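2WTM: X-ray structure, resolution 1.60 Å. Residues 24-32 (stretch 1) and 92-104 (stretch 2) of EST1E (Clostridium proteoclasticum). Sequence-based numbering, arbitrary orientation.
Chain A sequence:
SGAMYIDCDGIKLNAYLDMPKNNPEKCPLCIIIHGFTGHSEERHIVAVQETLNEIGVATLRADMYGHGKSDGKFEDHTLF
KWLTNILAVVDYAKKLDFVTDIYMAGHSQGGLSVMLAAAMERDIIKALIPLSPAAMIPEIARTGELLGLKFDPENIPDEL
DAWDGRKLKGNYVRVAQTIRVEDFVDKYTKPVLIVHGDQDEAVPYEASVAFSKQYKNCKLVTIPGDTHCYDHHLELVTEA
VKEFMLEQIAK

Stretch 1 (24-32) PEKCPLCII
Stretch 2 92-104: YAKKLDFVTDIYM

Two parallel strands, 27-32 and 99-104, lie side by side with axes 4.4 Å apart at closest approach and inclined by 24°; the contact buries 782 Å² in all. Cys27 pairs with Val99, Leu29 with Ile102, Cys30 with Tyr103 and Ile31 with Met104. Between the first two pairs the register slips by one residue, a beta bulge: Thr100, at phi/psi -91/-92, leaves the extended conformation, whereas its neighbors Val99 (-69/132) and Asp101 (-98/153) keep it.

The hydrogen bonds alternate as a parallel ladder requires. Cys27 N donates to Phe98 O (3.0 Å), Thr100 N to Cys27 O (2.9 Å), Leu29 N to Asp101 O (2.9 Å), Tyr103 N to Leu29 O (2.8 Å) and Ile31 N to Tyr103 O (3.0 Å), all at angles near 160°. Pro28 has no amide hydrogen to offer, and its position in the ladder needs none: Cys27 O and Leu29 N carry the bonds around it. Its CA approaches Asp101 O at 3.4 Å.

Ahead of the strand, chain 92-98 leaves its helix through two type I turns, Ala93 to Leu96 and Leu96 to Val99, the second delivering Phe98 O to Cys27. Phe98, chi1 p (72°) and chi2 81°, brings CD1 to 3.7 Å from Cys27 SG, the sulfur lying oblique to the ring; Cys27 is itself p (56°). At the exposed margin Lys26, m, m, t, m, bends so that NZ donates to Asp97 O (3.2 Å), while its CD lies 3.8 Å from Thr100 CG2. This lets an aliphatic stem cover the bulge and a charged end reach a carbonyl.

Cys27, Leu29 and Ile31 share one face with Val99, Ile102 and Met104. Leu29, t with chi2 84°, has the largest covered area, 110 Å². Its CD2 packs tightly on Ala93 CB at 3.4 Å, methyl against methyl, and its CB meets Val99 CG1 at 4.0 Å. Ile31, m, t, sets CD1 3.9 Å from Ile102 CG2; Ile102 is also m, t. Met104 runs extended beyond its m chi1 (t, t), with CG 4.4 Å from Ile31 CB.

Cys30 and Tyr103 point to the other face. Cys30, t, puts its compact SG 3.9 Å from Tyr103 CB. Tyr103, m (-64°) with chi2 -96°, presents its ring edge to Pro28, CE2 to CB 3.8 Å, while its OH is hydrogen-bonded elsewhere in the structure, so the buried ring leaves no polar group unpaired.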

# COMPACT_ATOMS: atom_id res chain seq x y z
N PRO A 24 24.21 -25.67 7.35
CA PRO A 24 25.21 -25.28 6.36
C PRO A 24 25.62 -23.86 6.62
O PRO A 24 24.80 -23.08 7.10
CB PRO A 24 24.43 -25.28 5.05
CG PRO A 24 23.07 -24.95 5.44
CD PRO A 24 22.86 -25.65 6.78
N GLU A 25 26.85 -23.52 6.26
CA GLU A 25 27.30 -22.12 6.38
C GLU A 25 26.70 -21.21 5.28
O GLU A 25 26.64 -20.00 5.47
CB GLU A 25 28.83 -22.03 6.36
CG GLU A 25 29.48 -22.47 5.06
N LYS A 26 26.31 -21.81 4.15
CA LYS A 26 25.62 -21.10 3.08
C LYS A 26 24.46 -21.95 2.55
O LYS A 26 24.61 -23.17 2.31
CB LYS A 26 26.57 -20.76 1.93
CG LYS A 26 27.47 -19.55 2.16
CD LYS A 26 26.71 -18.26 1.87
CE LYS A 26 27.63 -17.09 1.68
NZ LYS A 26 28.39 -16.88 2.93
N CYS A 27 23.29 -21.33 2.38
CA CYS A 27 22.17 -22.04 1.78
C CYS A 27 21.12 -21.01 1.32
O CYS A 27 21.16 -19.85 1.76
CB CYS A 27 21.50 -22.98 2.76
SG CYS A 27 20.91 -22.26 4.27
N PRO A 28 20.21 -21.46 0.44
CA PRO A 28 19.09 -20.58 0.05
C PRO A 28 18.11 -20.39 1.19
O PRO A 28 18.10 -21.15 2.16
CB PRO A 28 18.42 -21.33 -1.09
CG PRO A 28 19.39 -22.40 -1.51
CD PRO A 28 20.13 -22.76 -0.26
N LEU A 29 17.22 -19.40 1.08
CA LEU A 29 16.24 -19.11 2.12
C LEU A 29 14.88 -18.85 1.42
O LEU A 29 14.84 -18.09 0.43
CB LEU A 29 16.60 -17.85 2.85
CG LEU A 29 15.54 -17.36 3.82
CD1 LEU A 29 15.72 -18.06 5.05
CD2 LEU A 29 15.60 -15.87 4.08
N CYS A 30 13.83 -19.50 1.88
CA CYS A 30 12.47 -19.22 1.39
C CYS A 30 11.66 -18.55 2.47
O CYS A 30 11.48 -19.07 3.56
CB CYS A 30 11.78 -20.43 0.90
SG CYS A 30 10.21 -20.19 0.06
N ILE A 31 11.12 -17.36 2.15
CA ILE A 31 10.16 -16.66 2.96
C ILE A 31 8.77 -17.27 2.70
O ILE A 31 8.35 -17.45 1.55
CB ILE A 31 10.18 -15.15 2.65
CG1 ILE A 31 11.54 -14.54 3.04
CG2 ILE A 31 9.12 -14.42 3.47
CD1 ILE A 31 11.81 -13.16 2.43
N ILE A 32 8.04 -17.56 3.77
CA ILE A 32 6.73 -18.24 3.68
C ILE A 32 5.71 -17.39 4.40
O ILE A 32 5.84 -17.11 5.60
CB ILE A 32 6.74 -19.65 4.36
CG1 ILE A 32 7.85 -20.48 3.70
CG2 ILE A 32 5.42 -20.34 4.12
CD1 ILE A 32 7.99 -21.88 4.36
N TYR A 92 15.38 -7.92 6.22
CA TYR A 92 16.03 -8.67 7.31
C TYR A 92 16.82 -9.82 6.70
O TYR A 92 18.01 -10.05 7.04
CB TYR A 92 14.98 -9.20 8.29
CG TYR A 92 15.56 -10.14 9.32
CD1 TYR A 92 16.18 -9.63 10.41
CD2 TYR A 92 15.50 -11.48 9.14
CE1 TYR A 92 16.78 -10.53 11.36
CE2 TYR A 92 16.06 -12.36 10.06
CZ TYR A 92 16.69 -11.87 11.13
OH TYR A 92 17.24 -12.77 12.04
N ALA A 93 16.19 -10.57 5.82
CA ALA A 93 16.81 -11.74 5.18
C ALA A 93 18.06 -11.39 4.37
O ALA A 93 19.03 -12.17 4.32
CB ALA A 93 15.76 -12.43 4.27
N LYS A 94 18.04 -10.25 3.69
CA LYS A 94 19.18 -9.82 2.84
C LYS A 94 20.44 -9.53 3.72
O LYS A 94 21.55 -9.41 3.21
CB LYS A 94 18.82 -8.56 2.09
CG LYS A 94 17.90 -8.78 0.96
CD LYS A 94 17.37 -7.43 0.42
CE LYS A 94 18.36 -6.76 -0.51
NZ LYS A 94 17.92 -5.34 -0.87
N LYS A 95 20.25 -9.37 5.01
CA LYS A 95 21.38 -9.17 5.95
C LYS A 95 21.91 -10.44 6.58
O LYS A 95 22.88 -10.39 7.36
CB LYS A 95 20.96 -8.18 7.01
CG LYS A 95 20.82 -6.77 6.35
CD LYS A 95 20.33 -5.74 7.33
CE LYS A 95 21.48 -5.24 8.19
NZ LYS A 95 21.15 -5.16 9.67
N LEU A 96 21.29 -11.57 6.29
CA LEU A 96 21.73 -12.83 6.90
C LEU A 96 22.93 -13.33 6.11
O LEU A 96 22.84 -13.55 4.94
CB LEU A 96 20.58 -13.84 6.90
CG LEU A 96 19.40 -13.49 7.83
CD1 LEU A 96 18.29 -14.52 7.73
CD2 LEU A 96 19.87 -13.32 9.25
N ASP A 97 24.06 -13.54 6.79
CA ASP A 97 25.30 -13.90 6.09
C ASP A 97 25.26 -15.24 5.35
O ASP A 97 25.89 -15.39 4.31
CB ASP A 97 26.46 -13.94 7.10
CG ASP A 97 26.92 -12.57 7.48
OD1 ASP A 97 26.72 -11.60 6.69
OD2 ASP A 97 27.53 -12.46 8.59
N PHE A 98 24.53 -16.20 5.90
CA PHE A 98 24.43 -17.52 5.29
C PHE A 98 23.60 -17.57 4.02
O PHE A 98 23.74 -18.49 3.25
CB PHE A 98 23.88 -18.56 6.27
CG PHE A 98 22.41 -18.41 6.59
CD1 PHE A 98 21.42 -18.90 5.72
CD2 PHE A 98 22.01 -17.77 7.74
CE1 PHE A 98 20.07 -18.75 6.04
CE2 PHE A 98 20.69 -17.65 8.05
CZ PHE A 98 19.72 -18.14 7.21
N VAL A 99 22.74 -16.58 3.80
CA VAL A 99 21.82 -16.65 2.67
C VAL A 99 22.52 -16.53 1.34
O VAL A 99 23.32 -15.64 1.10
CB VAL A 99 20.69 -15.58 2.79
CG1 VAL A 99 19.75 -15.67 1.59
CG2 VAL A 99 19.90 -15.84 4.00
N THR A 100 22.20 -17.43 0.44
CA THR A 100 22.55 -17.32 -0.94
C THR A 100 21.43 -16.61 -1.73
O THR A 100 21.40 -15.39 -1.80
CB THR A 100 22.94 -18.68 -1.56
OG1 THR A 100 21.88 -19.64 -1.51
CG2 THR A 100 24.17 -19.24 -0.80
N ASP A 101 20.52 -17.39 -2.28
CA ASP A 101 19.37 -16.85 -2.99
C ASP A 101 18.12 -16.83 -2.06
O ASP A 101 17.96 -17.67 -1.18
CB ASP A 101 19.06 -17.69 -4.19
CG ASP A 101 20.23 -17.82 -5.15
OD1 ASP A 101 20.67 -16.77 -5.67
OD2 ASP A 101 20.66 -18.98 -5.40
N ILE A 102 17.18 -15.89 -2.35
CA ILE A 102 15.95 -15.80 -1.56
C ILE A 102 14.77 -16.17 -2.45
O ILE A 102 14.75 -15.77 -3.63
CB ILE A 102 15.76 -14.38 -0.97
CG1 ILE A 102 17.01 -14.02 -0.13
CG2 ILE A 102 14.45 -14.24 -0.18
CD1 ILE A 102 17.01 -12.62 0.38
N TYR A 103 13.85 -16.97 -1.91
CA TYR A 103 12.65 -17.38 -2.61
C TYR A 103 11.43 -16.94 -1.82
O TYR A 103 11.56 -16.61 -0.67
CB TYR A 103 12.63 -18.88 -2.73
CG TYR A 103 13.75 -19.44 -3.58
CD1 TYR A 103 13.55 -19.72 -4.92
CD2 TYR A 103 15.00 -19.76 -3.03
CE1 TYR A 103 14.57 -20.26 -5.71
CE2 TYR A 103 16.02 -20.32 -3.84
CZ TYR A 103 15.78 -20.55 -5.15
OH TYR A 103 16.74 -21.12 -6.02
N MET A 104 10.25 -16.97 -2.42
CA MET A 104 9.03 -16.70 -1.70
C MET A 104 7.99 -17.77 -1.97
O MET A 104 7.81 -18.25 -3.08
CB MET A 104 8.40 -15.37 -2.04
CG MET A 104 9.15 -14.17 -1.55
SD MET A 104 8.30 -12.63 -2.12
CE MET A 104 9.22 -11.42 -1.27